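Local structure of guanine nucleotide exchange protein (1XSZ) at residues D62-P67 and K108-L112. The protein probably acts as a guanine nucleotide exchange factor for ADP-ribosylation factor (Arf) GTPases, with a cap lying over its active site. Numbering follows the deposited sequence.
Sequences DYLSSP and KIDRL
Lys-108 and Arg-111, one turn apart on helix 106-123, reach across to the C-terminal end of helix 57-64, joining two helices of the all-helical Sec7 domain. Ser-65, where the chain leaves helical geometry, touches both basic side chains, Lys-108 through its side chain and Arg-111 through its carbonyl oxygen.

Charge pairing dominates on the Lys-108 side. The lysine chain runs extended past Ser-65, and Lys-108 NZ forms a salt bridge of 2.7 Å with Asp-62 OD1, meeting the syn side of that oxygen 23° out of the carboxylate plane. Asp-62 places its carboxylate there with CG anti to the backbone N (chi1 -158°), although its CB points away from helix 106-123. Glu-105 forms a second salt bridge with the same NZ. A water accepts from Lys-108 NZ and donates to Asp-62 OD2 and to Ser-66 OG, tying the ion pair to the turn; Ser-66 OG in turn donates to Asp-62 O at 2.7 Å.

In the conformer described, Arg-111 binds the backbone instead. Arg-111 NH1 donates to Ser-65 O at 3.0 Å, in the carbonyl plane but with a bent N-H...O angle of 136° and the oxygen tilted out of the guanidinium plane. Pro-67 lies over one guanidinium face, its CB 3.2 Å from Arg-111 NH2 and displaced toward the rim of the group.

Van der Waals contact centres on Ser-65. Ser-65 CB packs against Leu-112 CG at 3.9 Å, and Pro-103 touches both Lys-108 and Leu-112. Ser-65 OG hydrogen-bonds back to Gly-61 O, one turn earlier in the chain, and the same oxygen touches the lysine methylenes, 3.3 Å from Lys-108 CB.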
ATOM      1  N   ASP A  62       2.380  -4.435  -6.055  1.00 13.86           N
ATOM      2  CA  ASP A  62       2.644  -3.009  -5.988  1.00 14.26           C
ATOM      3  C   ASP A  62       2.054  -2.277  -7.184  1.00 14.10           C
ATOM      4  O   ASP A  62       1.474  -1.198  -7.047  1.00 15.75           O
ATOM      5  CB  ASP A  62       4.143  -2.746  -5.918  1.00 14.80           C
ATOM      6  CG  ASP A  62       4.444  -1.406  -5.324  1.00 18.46           C
ATOM      7  OD1 ASP A  62       4.218  -1.259  -4.107  1.00 18.81           O
ATOM      8  OD2 ASP A  62       4.878  -0.504  -6.069  1.00 20.50           O
ATOM      9  N   TYR A  63       2.200  -2.865  -8.364  1.00 14.19           N
ATOM     10  CA  TYR A  63       1.654  -2.266  -9.571  1.00 13.73           C
ATOM     11  C   TYR A  63       0.127  -2.187  -9.470  1.00 13.33           C
ATOM     12  O   TYR A  63      -0.477  -1.136  -9.698  1.00 14.54           O
ATOM     13  CB  TYR A  63       2.027  -3.103 -10.796  1.00 15.20           C
ATOM     14  CG  TYR A  63       1.498  -2.528 -12.089  1.00 16.12           C
ATOM     15  CD1 TYR A  63       2.251  -1.616 -12.831  1.00 15.63           C
ATOM     16  CD2 TYR A  63       0.220  -2.852 -12.543  1.00 15.99           C
ATOM     17  CE1 TYR A  63       1.741  -1.040 -13.993  1.00 17.72           C
ATOM     18  CE2 TYR A  63      -0.299  -2.280 -13.697  1.00 16.76           C
ATOM     19  CZ  TYR A  63       0.466  -1.378 -14.415  1.00 18.11           C
ATOM     20  OH  TYR A  63      -0.052  -0.814 -15.557  1.00 22.47           O
ATOM     21  N   LEU A  64      -0.495  -3.306  -9.122  1.00 12.93           N
ATOM     22  CA  LEU A  64      -1.948  -3.367  -9.019  1.00 12.21           C
ATOM     23  C   LEU A  64      -2.554  -2.404  -8.009  1.00 13.96           C
ATOM     24  O   LEU A  64      -3.660  -1.908  -8.213  1.00 13.96           O
ATOM     25  CB  LEU A  64      -2.391  -4.792  -8.681  1.00 13.49           C
ATOM     26  CG  LEU A  64      -2.222  -5.823  -9.803  1.00 12.65           C
ATOM     27  CD1 LEU A  64      -2.473  -7.219  -9.265  1.00 13.28           C
ATOM     28  CD2 LEU A  64      -3.193  -5.505 -10.944  1.00 13.48           C
ATOM     29  N   SER A  65      -1.835  -2.135  -6.924  1.00 12.96           N
ATOM     30  CA  SER A  65      -2.350  -1.265  -5.873  1.00 13.32           C
ATOM     31  C   SER A  65      -1.946   0.203  -5.969  1.00 13.87           C
ATOM     32  O   SER A  65      -2.251   0.982  -5.066  1.00 14.25           O
ATOM     33  CB  SER A  65      -1.936  -1.810  -4.502  1.00 13.63           C
ATOM     34  OG  SER A  65      -0.522  -1.783  -4.351  1.00 13.67           O
ATOM     35  N   SER A  66      -1.280   0.578  -7.055  1.00 14.38           N
ATOM     36  CA  SER A  66      -0.840   1.956  -7.245  1.00 16.79           C
ATOM     37  C   SER A  66      -1.996   2.871  -7.632  1.00 16.70           C
ATOM     38  O   SER A  66      -3.000   2.420  -8.179  1.00 17.45           O
ATOM     39  CB  SER A  66       0.276   2.008  -8.286  1.00 18.26           C
ATOM     40  OG  SER A  66       1.455   1.425  -7.754  1.00 22.40           O
ATOM     41  N   PRO A  67      -1.859   4.182  -7.370  1.00 17.04           N
ATOM     42  CA  PRO A  67      -2.909   5.157  -7.683  1.00 18.13           C
ATOM     43  C   PRO A  67      -3.078   5.615  -9.129  1.00 18.59           C
ATOM     44  O   PRO A  67      -4.134   6.147  -9.481  1.00 19.16           O
ATOM     45  CB  PRO A  67      -2.565   6.321  -6.762  1.00 18.21           C
ATOM     46  CG  PRO A  67      -1.067   6.312  -6.813  1.00 19.03           C
ATOM     47  CD  PRO A  67      -0.740   4.833  -6.661  1.00 18.06           C
ATOM     48  N   LYS A 108      -2.376   1.505  -0.326  1.00 12.78           N
ATOM     49  CA  LYS A 108      -2.350   0.446  -1.328  1.00 11.76           C
ATOM     50  C   LYS A 108      -3.265  -0.695  -0.896  1.00 12.52           C
ATOM     51  O   LYS A 108      -4.012  -1.249  -1.710  1.00 12.74           O
ATOM     52  CB  LYS A 108      -0.916  -0.043  -1.535  1.00 11.08           C
ATOM     53  CG  LYS A 108      -0.058   0.975  -2.260  1.00 12.68           C
ATOM     54  CD  LYS A 108       1.380   0.501  -2.409  1.00 12.82           C
ATOM     55  CE  LYS A 108       2.196   1.513  -3.187  1.00 14.60           C
ATOM     56  NZ  LYS A 108       3.647   1.156  -3.172  1.00 16.27           N
ATOM     57  N   ILE A 109      -3.211  -1.051   0.380  1.00 12.05           N
ATOM     58  CA  ILE A 109      -4.082  -2.094   0.908  1.00 11.96           C
ATOM     59  C   ILE A 109      -5.534  -1.660   0.685  1.00 12.84           C
ATOM     60  O   ILE A 109      -6.375  -2.447   0.252  1.00 13.32           O
ATOM     61  CB  ILE A 109      -3.839  -2.287   2.420  1.00 12.21           C
ATOM     62  CG1 ILE A 109      -2.473  -2.938   2.637  1.00 12.46           C
ATOM     63  CG2 ILE A 109      -4.943  -3.150   3.040  1.00 13.20           C
ATOM     64  CD1 ILE A 109      -1.983  -2.861   4.068  1.00 13.04           C
ATOM     65  N   ASP A 110      -5.812  -0.392   0.968  1.00 12.55           N
ATOM     66  CA  ASP A 110      -7.152   0.155   0.825  1.00 13.02           C
ATOM     67  C   ASP A 110      -7.660  -0.002  -0.610  1.00 12.78           C
ATOM     68  O   ASP A 110      -8.787  -0.460  -0.828  1.00 13.11           O
ATOM     69  CB  ASP A 110      -7.144   1.632   1.250  1.00 13.56           C
ATOM     70  CG  ASP A 110      -8.530   2.177   1.528  1.00 16.08           C
ATOM     71  OD1 ASP A 110      -9.483   1.380   1.652  1.00 16.34           O
ATOM     72  OD2 ASP A 110      -8.655   3.414   1.642  1.00 17.69           O
ATOM     73  N   ARG A 111      -6.840   0.365  -1.588  0.50 10.38           N
ATOM     74  CA  ARG A 111      -7.267   0.244  -2.978  0.50  9.81           C
ATOM     75  C   ARG A 111      -7.600  -1.196  -3.343  0.50 10.69           C
ATOM     76  O   ARG A 111      -8.552  -1.449  -4.084  0.50 10.66           O
ATOM     77  CB  ARG A 111      -6.198   0.792  -3.926  0.50 11.69           C
ATOM     78  CG  ARG A 111      -5.858   2.245  -3.670  0.50 14.51           C
ATOM     79  CD  ARG A 111      -5.236   2.911  -4.888  0.50 15.27           C
ATOM     80  NE  ARG A 111      -4.773   4.257  -4.570  0.50 16.14           N
ATOM     81  CZ  ARG A 111      -3.617   4.528  -3.975  0.50 15.62           C
ATOM     82  NH1 ARG A 111      -2.791   3.547  -3.638  0.50 14.11           N
ATOM     83  NH2 ARG A 111      -3.292   5.783  -3.700  0.50 16.94           N
ATOM     84  N   LEU A 112      -6.830  -2.145  -2.825  1.00 12.51           N
ATOM     85  CA  LEU A 112      -7.089  -3.548  -3.130  1.00 12.49           C
ATOM     86  C   LEU A 112      -8.441  -3.955  -2.535  1.00 13.07           C
ATOM     87  O   LEU A 112      -9.262  -4.583  -3.208  1.00 12.54           O
ATOM     88  CB  LEU A 112      -5.974  -4.444  -2.581  1.00 13.13           C
ATOM     89  CG  LEU A 112      -4.618  -4.325  -3.284  1.00 11.60           C
ATOM     90  CD1 LEU A 112      -3.647  -5.306  -2.646  1.00 14.05           C
ATOM     91  CD2 LEU A 112      -4.757  -4.605  -4.781  1.00 13.94           C
TER
HETATM   92  O   HOH W   1       3.997   2.028  -6.245  1.00 36.44           O